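Local coordinates for protein cryptic loci regulator 2 (Schizosaccharomyces pombe 972h-, PDB 5IKJ) that promotes transcriptional silencing upstream of histone deacetylases and is required for nucleosome positioning at heterochromatic loci and for silencing by the SHREC repressor complex, at residues A[146-151]-A[188-193]. Sequence-based numbering, arbitrary orientation.
With ZN (zinc ion), chain C.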
loop_
_atom_site.group_PDB
_atom_site.type_symbol
_atom_site.label_atom_id
_atom_site.label_comp_id
_atom_site.label_asym_id
_atom_site.label_seq_id
_atom_site.Cartn_x
_atom_site.Cartn_y
_atom_site.Cartn_z
ATOM N N SER A 146 -10.749 -1.485 -28.759
ATOM C CA SER A 146 -9.922 -1.821 -29.906
ATOM C C SER A 146 -8.548 -2.237 -29.409
ATOM O O SER A 146 -8.075 -1.751 -28.379
ATOM C CB SER A 146 -9.804 -0.634 -30.867
ATOM O OG SER A 146 -8.818 -0.872 -31.856
ATOM N N LEU A 147 -7.917 -3.144 -30.147
ATOM C CA LEU A 147 -6.545 -3.502 -29.842
ATOM C C LEU A 147 -5.633 -2.304 -30.101
ATOM O O LEU A 147 -5.940 -1.452 -30.940
ATOM C CB LEU A 147 -6.092 -4.687 -30.689
ATOM C CG LEU A 147 -6.641 -6.059 -30.294
ATOM C CD1 LEU A 147 -6.352 -7.066 -31.395
ATOM C CD2 LEU A 147 -6.048 -6.526 -28.972
ATOM N N PRO A 148 -4.510 -2.208 -29.392
ATOM C CA PRO A 148 -3.593 -1.089 -29.637
ATOM C C PRO A 148 -3.182 -1.045 -31.100
ATOM O O PRO A 148 -2.955 -2.078 -31.732
ATOM C CB PRO A 148 -2.400 -1.391 -28.720
ATOM C CG PRO A 148 -2.917 -2.361 -27.707
ATOM C CD PRO A 148 -3.988 -3.145 -28.383
ATOM N N THR A 149 -3.108 0.172 -31.640
ATOM C CA THR A 149 -2.765 0.370 -33.042
ATOM C C THR A 149 -1.575 -0.494 -33.440
ATOM O O THR A 149 -0.585 -0.589 -32.712
ATOM C CB THR A 149 -2.452 1.850 -33.301
ATOM O OG1 THR A 149 -3.636 2.630 -33.095
ATOM C CG2 THR A 149 -1.944 2.072 -34.727
ATOM N N ASN A 150 -1.697 -1.137 -34.601
ATOM C CA ASN A 150 -0.662 -1.951 -35.246
ATOM C C ASN A 150 -0.465 -3.314 -34.594
ATOM O O ASN A 150 0.507 -4.006 -34.934
ATOM C CB ASN A 150 0.689 -1.229 -35.302
ATOM C CG ASN A 150 0.723 -0.142 -36.358
ATOM O OD1 ASN A 150 -0.318 0.352 -36.790
ATOM N ND2 ASN A 150 1.923 0.227 -36.789
ATOM N N TYR A 151 -1.339 -3.734 -33.683
ATOM C CA TYR A 151 -1.320 -5.093 -33.160
ATOM C C TYR A 151 -2.366 -5.934 -33.881
ATOM O O TYR A 151 -3.471 -5.461 -34.165
ATOM C CB TYR A 151 -1.581 -5.113 -31.651
ATOM C CG TYR A 151 -0.358 -4.798 -30.814
ATOM C CD1 TYR A 151 0.034 -3.486 -30.585
ATOM C CD2 TYR A 151 0.403 -5.816 -30.253
ATOM C CE1 TYR A 151 1.150 -3.195 -29.823
ATOM C CE2 TYR A 151 1.521 -5.535 -29.487
ATOM C CZ TYR A 151 1.890 -4.223 -29.276
ATOM O OH TYR A 151 3.002 -3.935 -28.516
ATOM N N HIS A 188 0.796 -7.653 -19.514
ATOM C CA HIS A 188 1.836 -6.869 -18.858
ATOM C C HIS A 188 2.336 -5.751 -19.765
ATOM O O HIS A 188 2.578 -4.632 -19.301
ATOM C CB HIS A 188 2.983 -7.780 -18.426
ATOM C CG HIS A 188 2.608 -8.734 -17.336
ATOM N ND1 HIS A 188 2.551 -8.360 -16.011
ATOM C CD2 HIS A 188 2.260 -10.043 -17.374
ATOM C CE1 HIS A 188 2.188 -9.398 -15.278
ATOM N NE2 HIS A 188 2.006 -10.431 -16.081
ATOM N N HIS A 189 2.489 -6.031 -21.061
ATOM C CA HIS A 189 2.846 -4.976 -22.002
ATOM C C HIS A 189 1.703 -3.985 -22.172
ATOM O O HIS A 189 1.931 -2.771 -22.236
ATOM C CB HIS A 189 3.234 -5.581 -23.350
ATOM C CG HIS A 189 3.948 -4.625 -24.253
ATOM N ND1 HIS A 189 5.268 -4.277 -24.070
ATOM C CD2 HIS A 189 3.525 -3.940 -25.342
ATOM C CE1 HIS A 189 5.631 -3.420 -25.009
ATOM N NE2 HIS A 189 4.591 -3.199 -25.792
ATOM N N LEU A 190 0.465 -4.482 -22.251
ATOM C CA LEU A 190 -0.686 -3.588 -22.313
ATOM C C LEU A 190 -0.702 -2.638 -21.124
ATOM O O LEU A 190 -0.945 -1.435 -21.281
ATOM C CB LEU A 190 -1.981 -4.401 -22.356
ATOM C CG LEU A 190 -3.278 -3.585 -22.374
ATOM C CD1 LEU A 190 -3.360 -2.725 -23.625
ATOM C CD2 LEU A 190 -4.496 -4.491 -22.264
ATOM N N TYR A 191 -0.452 -3.163 -19.924
ATOM C CA TYR A 191 -0.468 -2.335 -18.725
ATOM C C TYR A 191 0.650 -1.299 -18.755
ATOM O O TYR A 191 0.477 -0.177 -18.268
ATOM C CB TYR A 191 -0.353 -3.229 -17.492
ATOM C CG TYR A 191 -0.281 -2.486 -16.182
ATOM C CD1 TYR A 191 -1.427 -1.982 -15.583
ATOM C CD2 TYR A 191 0.932 -2.305 -15.535
ATOM C CE1 TYR A 191 -1.364 -1.308 -14.379
ATOM C CE2 TYR A 191 1.005 -1.635 -14.332
ATOM C CZ TYR A 191 -0.145 -1.139 -13.759
ATOM O OH TYR A 191 -0.075 -0.467 -12.560
ATOM N N TRP A 192 1.803 -1.656 -19.326
ATOM C CA TRP A 192 2.891 -0.696 -19.469
ATOM C C TRP A 192 2.529 0.410 -20.452
ATOM O O TRP A 192 2.913 1.569 -20.261
ATOM C CB TRP A 192 4.161 -1.417 -19.919
ATOM C CG TRP A 192 5.287 -0.501 -20.278
ATOM C CD1 TRP A 192 6.154 0.109 -19.420
ATOM C CD2 TRP A 192 5.677 -0.097 -21.597
ATOM N NE1 TRP A 192 7.056 0.872 -20.121
ATOM C CE2 TRP A 192 6.785 0.762 -21.459
ATOM C CE3 TRP A 192 5.195 -0.375 -22.880
ATOM C CZ2 TRP A 192 7.419 1.345 -22.555
ATOM C CZ3 TRP A 192 5.826 0.205 -23.966
ATOM C CH2 TRP A 192 6.926 1.055 -23.797
ATOM N N LEU A 193 1.788 0.072 -21.511
ATOM C CA LEU A 193 1.437 1.066 -22.520
ATOM C C LEU A 193 0.565 2.168 -21.936
ATOM O O LEU A 193 0.697 3.338 -22.313
ATOM C CB LEU A 193 0.726 0.396 -23.695
ATOM C CG LEU A 193 1.611 -0.312 -24.724
ATOM C CD1 LEU A 193 0.747 -1.078 -25.714
ATOM C CD2 LEU A 193 2.504 0.684 -25.453
HETATM ZN ZN ZN C . 6.546 -5.034 -22.582
#
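His189 is gripped at both ring nitrogens: ND1 binds the zinc ion at 2.1 Å, while NE2 is hydrogen-bonded to Asp21 OD2, and OD1 of the same carboxylate to Tyr151 OH. Asp21 is thus a second-shell residue that positions the first-shell ligand. Tyr151 OH comes obliquely to the CD2–NE2 side of the imidazole, 3.2 Å from His189 CD2, but its angle to NE2 is too poor for a hydrogen bond, and Asp21 links the two side chains instead. The tyrosine and histidine side chains cross at about a right angle. CG anti to the backbone N (chi1 -165°) carries the His189 ring away from helix 183-195, and the twist about CB–CG (chi2 76°) turns ND1 to the metal and CD2 toward the tyrosine. Trp192 lays CE3 over one face of the imidazole, 3.7 Å above its plane and offset toward the rim. Fixed at both nitrogens, the ring has little freedom to rotate, and the carboxylate at NE2 would probably make ND1 a stronger donor to zinc. Beside this polar link, Pro148 CG packs 4.1 Å from Leu190 CD1 and 4.4 Å from Leu193 CD1. A type II beta turn from Pro148 to Tyr151, closed by Tyr151 N to Pro148 O at 3.0 Å, sets proline and tyrosine facing the helix. Cys204, Cys206 and Cys209 complete a zinc site of three cysteines and one histidine.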